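Side-chain contacts in nucleoporin NUP170 (PDB 5HAX), which probably serves as a scaffold component of the nuclear pore complex, combining an N-terminal beta-propeller with a helical C-terminal region: residues T73-F78 against A84-D89; D60-H65 against P102-Y107; S90-W95 against H133-A138. All blocks are in the same frame, centred on the assembly; numbering follows the deposited sequence.

Contact 1 of 3, residues T73-F78 against A84-D89; sequences TKLGLF and AWASID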
# COMPACT_ATOMS: atom_id res chain seq x y z
N THR A 73 5.97 -27.29 -15.20
CA THR A 73 5.89 -26.86 -13.81
C THR A 73 5.72 -25.34 -13.77
O THR A 73 6.00 -24.64 -14.75
CB THR A 73 7.14 -27.25 -13.01
OG1 THR A 73 8.29 -26.58 -13.54
CG2 THR A 73 7.36 -28.76 -13.05
N LYS A 74 5.27 -24.84 -12.62
CA LYS A 74 5.02 -23.41 -12.46
C LYS A 74 4.93 -23.06 -10.98
O LYS A 74 4.44 -23.86 -10.18
CB LYS A 74 3.73 -23.00 -13.18
CG LYS A 74 3.53 -21.51 -13.31
CD LYS A 74 2.47 -21.18 -14.35
CE LYS A 74 2.27 -19.67 -14.49
NZ LYS A 74 3.54 -18.94 -14.75
N LEU A 75 5.42 -21.87 -10.63
CA LEU A 75 5.36 -21.33 -9.28
C LEU A 75 4.58 -20.03 -9.27
O LEU A 75 4.51 -19.32 -10.28
CB LEU A 75 6.77 -21.08 -8.71
CG LEU A 75 7.65 -22.30 -8.44
CD1 LEU A 75 9.09 -21.88 -8.19
CD2 LEU A 75 7.11 -23.08 -7.26
N GLY A 76 4.00 -19.70 -8.11
CA GLY A 76 3.25 -18.47 -7.96
C GLY A 76 3.06 -18.09 -6.51
O GLY A 76 3.39 -18.86 -5.60
N LEU A 77 2.51 -16.90 -6.30
CA LEU A 77 2.40 -16.28 -4.98
C LEU A 77 0.95 -15.94 -4.66
O LEU A 77 0.21 -15.45 -5.51
CB LEU A 77 3.22 -14.99 -4.91
CG LEU A 77 4.47 -14.97 -4.02
CD1 LEU A 77 5.12 -13.60 -4.08
CD2 LEU A 77 4.15 -15.34 -2.58
N PHE A 78 0.57 -16.20 -3.41
CA PHE A 78 -0.65 -15.66 -2.80
C PHE A 78 -0.23 -14.76 -1.64
O PHE A 78 -0.47 -15.07 -0.47
CB PHE A 78 -1.59 -16.79 -2.32
CG PHE A 78 -2.18 -17.62 -3.43
CD1 PHE A 78 -2.31 -17.12 -4.72
CD2 PHE A 78 -2.61 -18.91 -3.18
CE1 PHE A 78 -2.86 -17.89 -5.72
CE2 PHE A 78 -3.15 -19.69 -4.18
CZ PHE A 78 -3.28 -19.18 -5.46
N ALA A 84 2.31 -19.58 -0.90
CA ALA A 84 2.85 -19.81 -2.23
C ALA A 84 2.28 -21.11 -2.77
O ALA A 84 1.69 -21.91 -2.04
CB ALA A 84 4.38 -19.86 -2.21
N TRP A 85 2.44 -21.33 -4.08
CA TRP A 85 1.95 -22.56 -4.69
C TRP A 85 2.88 -23.00 -5.79
O TRP A 85 3.63 -22.21 -6.37
CB TRP A 85 0.52 -22.40 -5.23
CG TRP A 85 0.35 -21.31 -6.26
CD1 TRP A 85 -0.04 -20.03 -6.03
CD2 TRP A 85 0.54 -21.43 -7.68
NE1 TRP A 85 -0.10 -19.33 -7.22
CE2 TRP A 85 0.25 -20.17 -8.24
CE3 TRP A 85 0.93 -22.47 -8.52
CZ2 TRP A 85 0.34 -19.93 -9.61
CZ3 TRP A 85 1.02 -22.23 -9.88
CH2 TRP A 85 0.72 -20.97 -10.41
N ALA A 86 2.83 -24.30 -6.08
CA ALA A 86 3.60 -24.92 -7.15
C ALA A 86 2.71 -25.93 -7.85
O ALA A 86 2.06 -26.75 -7.18
CB ALA A 86 4.86 -25.60 -6.60
N SER A 87 2.67 -25.87 -9.17
CA SER A 87 1.94 -26.84 -9.98
C SER A 87 2.94 -27.73 -10.70
O SER A 87 3.94 -27.25 -11.24
CB SER A 87 1.02 -26.15 -10.99
OG SER A 87 1.76 -25.47 -11.99
N ILE A 88 2.67 -29.03 -10.70
CA ILE A 88 3.48 -30.02 -11.40
C ILE A 88 2.53 -30.84 -12.26
O ILE A 88 1.76 -31.65 -11.73
CB ILE A 88 4.28 -30.93 -10.45
CG1 ILE A 88 5.20 -30.09 -9.56
CG2 ILE A 88 5.10 -31.94 -11.23
CD1 ILE A 88 4.61 -29.76 -8.21
N ASP A 89 2.59 -30.64 -13.57
CA ASP A 89 1.68 -31.29 -14.51
C ASP A 89 0.23 -31.06 -14.08
O ASP A 89 -0.25 -29.92 -14.13
CB ASP A 89 2.00 -32.79 -14.60
CG ASP A 89 3.38 -33.05 -15.16
OD1 ASP A 89 3.80 -32.33 -16.10
OD2 ASP A 89 4.06 -33.97 -14.66
O HOH W 1 -0.99 -16.59 -8.31
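The indole of Trp-85 lies flat across the backbone of Gly-76, whose CA sits 3.7 Å from the centroid of the five-membered ring, a CH-pi contact over the face. A CB on Gly-76 would collide with CZ2 of the indole. Trp-85 CG stands between its own backbone N and carbonyl carbon (chi1 58°), which folds the ring back over strand 73-78. Its CD1 then comes over one face of the Phe-78 ring, 3.4 Å from CZ, in an oblique aromatic pair with planes at 41°. At the far end CH2 meets the aliphatic Lys-74 CG. On the face carrying Leu-75 and Ala-86, Leu-75 CD2 presses tightly on Ala-86 CB at 3.4 Å. Between the two faces, the antiparallel strands pair Gly-76 with Trp-85 and Lys-74 with Ser-87 through four backbone bonds, among them Ser-87 N to Lys-74 O at 2.9 Å. A water in the indole plane accepts from Trp-85 NE1 at 3.1 Å and donates to Leu-77 O. Farther out, Val-117 of the next blade touches both Phe-78 and Trp-85. The hairpin thus buries a large aromatic surface while the one polar atom of the indole remains satisfied.

Contact 2 of 3, residues D60-H65 against P102-Y107; sequences DKVFEH and PELIGY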
# COMPACT_ATOMS: atom_id res chain seq x y z
N ASP A 60 11.57 -28.83 0.77
CA ASP A 60 12.27 -29.87 0.02
C ASP A 60 11.29 -30.77 -0.73
O ASP A 60 11.60 -31.23 -1.83
CB ASP A 60 13.14 -30.71 0.96
CG ASP A 60 14.34 -29.94 1.49
OD1 ASP A 60 14.92 -29.14 0.73
OD2 ASP A 60 14.70 -30.14 2.67
N LYS A 61 10.12 -31.03 -0.15
CA LYS A 61 9.14 -31.88 -0.82
C LYS A 61 8.67 -31.26 -2.14
O LYS A 61 8.36 -31.99 -3.09
CB LYS A 61 7.95 -32.13 0.10
CG LYS A 61 8.20 -33.21 1.15
CD LYS A 61 7.40 -32.96 2.43
CE LYS A 61 5.91 -33.18 2.22
NZ LYS A 61 5.12 -32.58 3.33
N VAL A 62 8.63 -29.93 -2.21
CA VAL A 62 8.28 -29.28 -3.47
C VAL A 62 9.39 -29.45 -4.49
O VAL A 62 9.14 -29.60 -5.69
CB VAL A 62 7.96 -27.79 -3.22
CG1 VAL A 62 7.63 -27.08 -4.53
CG2 VAL A 62 6.81 -27.65 -2.24
N PHE A 63 10.65 -29.44 -4.04
CA PHE A 63 11.76 -29.71 -4.94
C PHE A 63 11.69 -31.14 -5.48
O PHE A 63 12.01 -31.39 -6.65
CB PHE A 63 13.10 -29.47 -4.24
CG PHE A 63 13.44 -28.02 -4.06
CD1 PHE A 63 13.66 -27.21 -5.16
CD2 PHE A 63 13.57 -27.47 -2.80
CE1 PHE A 63 13.99 -25.87 -5.00
CE2 PHE A 63 13.90 -26.14 -2.63
CZ PHE A 63 14.11 -25.34 -3.74
N GLU A 64 11.28 -32.09 -4.63
CA GLU A 64 11.13 -33.47 -5.08
C GLU A 64 10.08 -33.57 -6.18
O GLU A 64 10.29 -34.24 -7.20
CB GLU A 64 10.75 -34.36 -3.90
CG GLU A 64 11.83 -34.49 -2.83
CD GLU A 64 11.35 -35.26 -1.61
OE1 GLU A 64 12.05 -35.24 -0.58
OE2 GLU A 64 10.27 -35.88 -1.69
N HIS A 65 8.93 -32.91 -5.98
CA HIS A 65 7.89 -32.92 -7.00
C HIS A 65 8.33 -32.15 -8.25
O HIS A 65 8.06 -32.59 -9.37
CB HIS A 65 6.60 -32.32 -6.44
CG HIS A 65 5.92 -33.18 -5.43
ND1 HIS A 65 5.46 -34.45 -5.72
CD2 HIS A 65 5.59 -32.96 -4.13
CE1 HIS A 65 4.89 -34.97 -4.65
NE2 HIS A 65 4.96 -34.08 -3.67
N PRO A 102 6.50 -25.99 6.83
CA PRO A 102 5.10 -26.07 6.39
C PRO A 102 4.72 -27.47 5.94
O PRO A 102 5.55 -28.26 5.48
CB PRO A 102 5.03 -25.09 5.22
CG PRO A 102 6.29 -24.28 5.28
CD PRO A 102 7.30 -25.15 5.93
N GLU A 103 3.42 -27.78 6.08
CA GLU A 103 2.83 -28.95 5.46
C GLU A 103 2.23 -28.55 4.11
O GLU A 103 1.68 -27.46 3.97
CB GLU A 103 1.75 -29.57 6.35
CG GLU A 103 0.47 -28.74 6.48
CD GLU A 103 -0.62 -29.47 7.25
OE1 GLU A 103 -0.29 -30.41 8.00
OE2 GLU A 103 -1.80 -29.11 7.08
N LEU A 104 2.35 -29.45 3.13
CA LEU A 104 1.90 -29.16 1.78
C LEU A 104 0.42 -29.51 1.63
O LEU A 104 0.02 -30.66 1.88
CB LEU A 104 2.73 -29.95 0.76
CG LEU A 104 4.23 -29.64 0.72
CD1 LEU A 104 4.91 -30.51 -0.32
CD2 LEU A 104 4.49 -28.17 0.44
N ILE A 105 -0.38 -28.53 1.24
CA ILE A 105 -1.79 -28.74 0.91
C ILE A 105 -1.84 -29.22 -0.54
O ILE A 105 -1.68 -28.42 -1.47
CB ILE A 105 -2.62 -27.47 1.11
CG1 ILE A 105 -2.51 -26.99 2.56
CG2 ILE A 105 -4.08 -27.72 0.73
CD1 ILE A 105 -3.15 -25.64 2.81
N GLY A 106 -2.05 -30.51 -0.74
CA GLY A 106 -2.06 -31.09 -2.07
C GLY A 106 -3.47 -31.16 -2.65
O GLY A 106 -4.43 -31.45 -1.95
N TYR A 107 -3.56 -30.88 -3.95
CA TYR A 107 -4.81 -30.99 -4.70
C TYR A 107 -4.48 -31.59 -6.06
O TYR A 107 -3.83 -30.94 -6.88
CB TYR A 107 -5.51 -29.64 -4.85
CG TYR A 107 -6.70 -29.69 -5.78
CD1 TYR A 107 -6.59 -29.30 -7.11
CD2 TYR A 107 -7.93 -30.15 -5.34
CE1 TYR A 107 -7.67 -29.35 -7.96
CE2 TYR A 107 -9.02 -30.20 -6.18
CZ TYR A 107 -8.89 -29.80 -7.50
OH TYR A 107 -9.97 -29.85 -8.35
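Leu-104 reaches helix 60-67 with both of its methyl groups, one for each of two neighbouring helix residues. CD1 meets Lys-61 CB at 3.5 Å, a tight carbon pair, and CD2 meets Val-62 CG2 at 3.6 Å. The leucine can span the two because its CG is anti to its carbonyl carbon (chi1 -62°), with CD1 continuing the chain outward (chi2 179°). Lys-61 runs alongside Leu-104 in the opposite sense, its root beside the leucine methyl and its amino end near the leucine backbone. A bend at chi3 (70°) brings CE back to 3.8 Å from Leu-104 CD1, and NZ ends 4.0 Å from Leu-104 CG. The lysine therefore contributes its methylene chain, and no hydrogen bond joins the two segments. Val-62 crosses the leucine at a slant and divides its methyls: CG2 faces Leu-104, whereas CG1 packs on Ala-86 of the sheet below. Trp-95, in the neighbouring strand, touches both Val-62 and Leu-104 and so closes the apolar cluster from the sheet side. One turn further along the helix, His-65 stacks its ring on Phe-93, extending the same interface. With an alanine in place of Leu-104 both methyls are absent, which would probably leave a gap beside Val-62 CG2 and Trp-95 and deprive the Lys-61 chain of the surface it lies on. The contact joins the helix that precedes the blade to the chain around Leu-104, at the blade's last strand. Its chemistry is that of a small hydrophobic seam at the border of the core: Val-62 is buried, Leu-104 partly covered, and the exposed lysine lays its aliphatic chain along the edge, consistent with its charged end being carried toward solvent.

Contact 3 of 3, residues S90-W95 against H133-A138; sequences SSLFLW and HVLVVA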
# COMPACT_ATOMS: atom_id res chain seq x y z
N SER A 90 -0.48 -32.11 -13.66
CA SER A 90 -1.88 -32.00 -13.26
C SER A 90 -2.06 -31.91 -11.75
O SER A 90 -3.18 -32.08 -11.27
CB SER A 90 -2.66 -33.21 -13.80
OG SER A 90 -2.12 -34.42 -13.31
N SER A 91 -1.00 -31.63 -11.00
CA SER A 91 -1.05 -31.59 -9.54
C SER A 91 -0.67 -30.21 -9.03
O SER A 91 0.18 -29.53 -9.61
CB SER A 91 -0.12 -32.65 -8.93
OG SER A 91 -0.59 -33.96 -9.22
N LEU A 92 -1.30 -29.81 -7.92
CA LEU A 92 -1.11 -28.49 -7.33
C LEU A 92 -0.80 -28.63 -5.85
O LEU A 92 -1.42 -29.44 -5.15
CB LEU A 92 -2.36 -27.62 -7.52
CG LEU A 92 -2.33 -26.25 -6.85
CD1 LEU A 92 -1.18 -25.40 -7.41
CD2 LEU A 92 -3.66 -25.55 -7.05
N PHE A 93 0.14 -27.82 -5.36
CA PHE A 93 0.57 -27.86 -3.97
C PHE A 93 0.70 -26.44 -3.42
O PHE A 93 1.44 -25.63 -3.98
CB PHE A 93 1.90 -28.61 -3.83
CG PHE A 93 1.84 -30.04 -4.28
CD1 PHE A 93 1.38 -31.02 -3.42
CD2 PHE A 93 2.23 -30.40 -5.55
CE1 PHE A 93 1.31 -32.34 -3.82
CE2 PHE A 93 2.17 -31.71 -5.97
CZ PHE A 93 1.71 -32.69 -5.10
N LEU A 94 -0.02 -26.17 -2.33
CA LEU A 94 0.02 -24.89 -1.64
C LEU A 94 0.73 -25.05 -0.30
O LEU A 94 0.74 -26.14 0.28
CB LEU A 94 -1.39 -24.34 -1.40
CG LEU A 94 -2.27 -23.95 -2.59
CD1 LEU A 94 -2.67 -25.16 -3.43
CD2 LEU A 94 -3.51 -23.23 -2.08
N TRP A 95 1.32 -23.96 0.19
CA TRP A 95 1.97 -24.01 1.50
C TRP A 95 2.16 -22.59 2.03
O TRP A 95 2.34 -21.64 1.27
CB TRP A 95 3.31 -24.74 1.44
CG TRP A 95 4.43 -23.96 0.82
CD1 TRP A 95 5.34 -23.17 1.47
CD2 TRP A 95 4.79 -23.92 -0.57
NE1 TRP A 95 6.23 -22.63 0.57
CE2 TRP A 95 5.91 -23.08 -0.69
CE3 TRP A 95 4.26 -24.51 -1.72
CZ2 TRP A 95 6.51 -22.80 -1.92
CZ3 TRP A 95 4.86 -24.24 -2.94
CH2 TRP A 95 5.97 -23.39 -3.03
N HIS A 133 -12.15 -16.67 0.10
CA HIS A 133 -11.61 -16.54 -1.25
C HIS A 133 -12.15 -17.66 -2.12
O HIS A 133 -12.78 -18.61 -1.65
CB HIS A 133 -10.08 -16.59 -1.25
CG HIS A 133 -9.42 -15.49 -0.46
ND1 HIS A 133 -9.13 -15.61 0.88
CD2 HIS A 133 -9.00 -14.26 -0.83
CE1 HIS A 133 -8.55 -14.50 1.30
NE2 HIS A 133 -8.46 -13.67 0.28
N VAL A 134 -11.90 -17.53 -3.42
CA VAL A 134 -12.14 -18.59 -4.40
C VAL A 134 -10.81 -18.90 -5.08
O VAL A 134 -10.09 -17.99 -5.50
CB VAL A 134 -13.20 -18.19 -5.43
CG1 VAL A 134 -13.30 -19.24 -6.55
CG2 VAL A 134 -14.55 -18.01 -4.76
N LEU A 135 -10.50 -20.19 -5.18
CA LEU A 135 -9.30 -20.66 -5.86
C LEU A 135 -9.69 -21.09 -7.27
O LEU A 135 -10.49 -22.01 -7.44
CB LEU A 135 -8.67 -21.81 -5.09
CG LEU A 135 -7.38 -22.41 -5.66
CD1 LEU A 135 -6.23 -21.42 -5.57
CD2 LEU A 135 -7.03 -23.69 -4.92
N VAL A 136 -9.12 -20.41 -8.27
CA VAL A 136 -9.38 -20.72 -9.67
C VAL A 136 -8.19 -21.52 -10.20
O VAL A 136 -7.05 -21.06 -10.13
CB VAL A 136 -9.59 -19.44 -10.50
CG1 VAL A 136 -10.02 -19.80 -11.92
CG2 VAL A 136 -10.61 -18.53 -9.84
N VAL A 137 -8.47 -22.71 -10.73
CA VAL A 137 -7.44 -23.60 -11.27
C VAL A 137 -7.79 -23.85 -12.73
O VAL A 137 -8.81 -24.48 -13.03
CB VAL A 137 -7.36 -24.92 -10.49
CG1 VAL A 137 -6.31 -25.84 -11.10
CG2 VAL A 137 -7.05 -24.65 -9.02
N ALA A 138 -6.93 -23.38 -13.63
CA ALA A 138 -7.12 -23.55 -15.06
C ALA A 138 -6.19 -24.63 -15.59
O ALA A 138 -4.98 -24.60 -15.32
CB ALA A 138 -6.87 -22.23 -15.80
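Leu-92 points its outer methyl, CD2, between two side chains of strand 133-139, with Val-137 CG2 at 4.0 Å and Leu-135 CD2 at 4.4 Å. Its CG is anti to the backbone N (chi1 176°), and with chi2 at 61° CD2 is the branch that continues outward, anti to CA, while CD1 turns back to pack on the carbonyl oxygen of Ala-86. Leu-135 has almost the same conformation, and its chi2 of 67° likewise puts CD2 at the far end, where the two leucines meet through their extended methyls. Val-137 is oriented differently. CG1 takes the position anti to the backbone N, and CG2, lying beside that N, is the methyl offered to Leu-92; CG1 stands farther back. The leucine and this valine cross at a slant, and a single methyl from each makes the contact. Two residues along, Leu-94 also faces strand 133-139 but has its CG on the other side of CB, anti to the carbonyl carbon. Its CD2 comes only to 4.5 Å from Leu-135 CD2, a loose approach beside the closer pairs. No hydrogen bond links the segments, and the nearest CA atoms, those of Leu-92 and Val-137, are 8.9 Å apart, a separation spanned by side chains alone. Strand 114-120 completes the surroundings: Ile-114 touches Leu-92 and Val-117 touches Leu-135, while the indole of Trp-85 flanks Leu-92 within its own sheet. All three residues making the main contact are buried. Branched aliphatic side chains meeting between the faces of two consecutive four-stranded antiparallel sheets, here 73-107 and 114-170, are typical of the hydrophobic interface between adjacent blades of a beta-propeller.

Overall arrangement
From the N terminus, helix 60-67 comes first and opens contact 2, which closes only at 102-107, after three strands of the blade have passed. Contact 1 falls wholly within that interval, closing a short hairpin between 73-78 and 84-89. Contact 3 starts at 90-95, still inside the span of contact 2, and ends beyond it at 133-138; contacts 2 and 3 therefore cross, whereas contacts 1 and 3 follow in series. All three reach one four-stranded sheet. Contact 1 pairs its first two strands, contact 2 lays the preceding helix against one face, and contact 3 joins the opposite face to the next propeller blade.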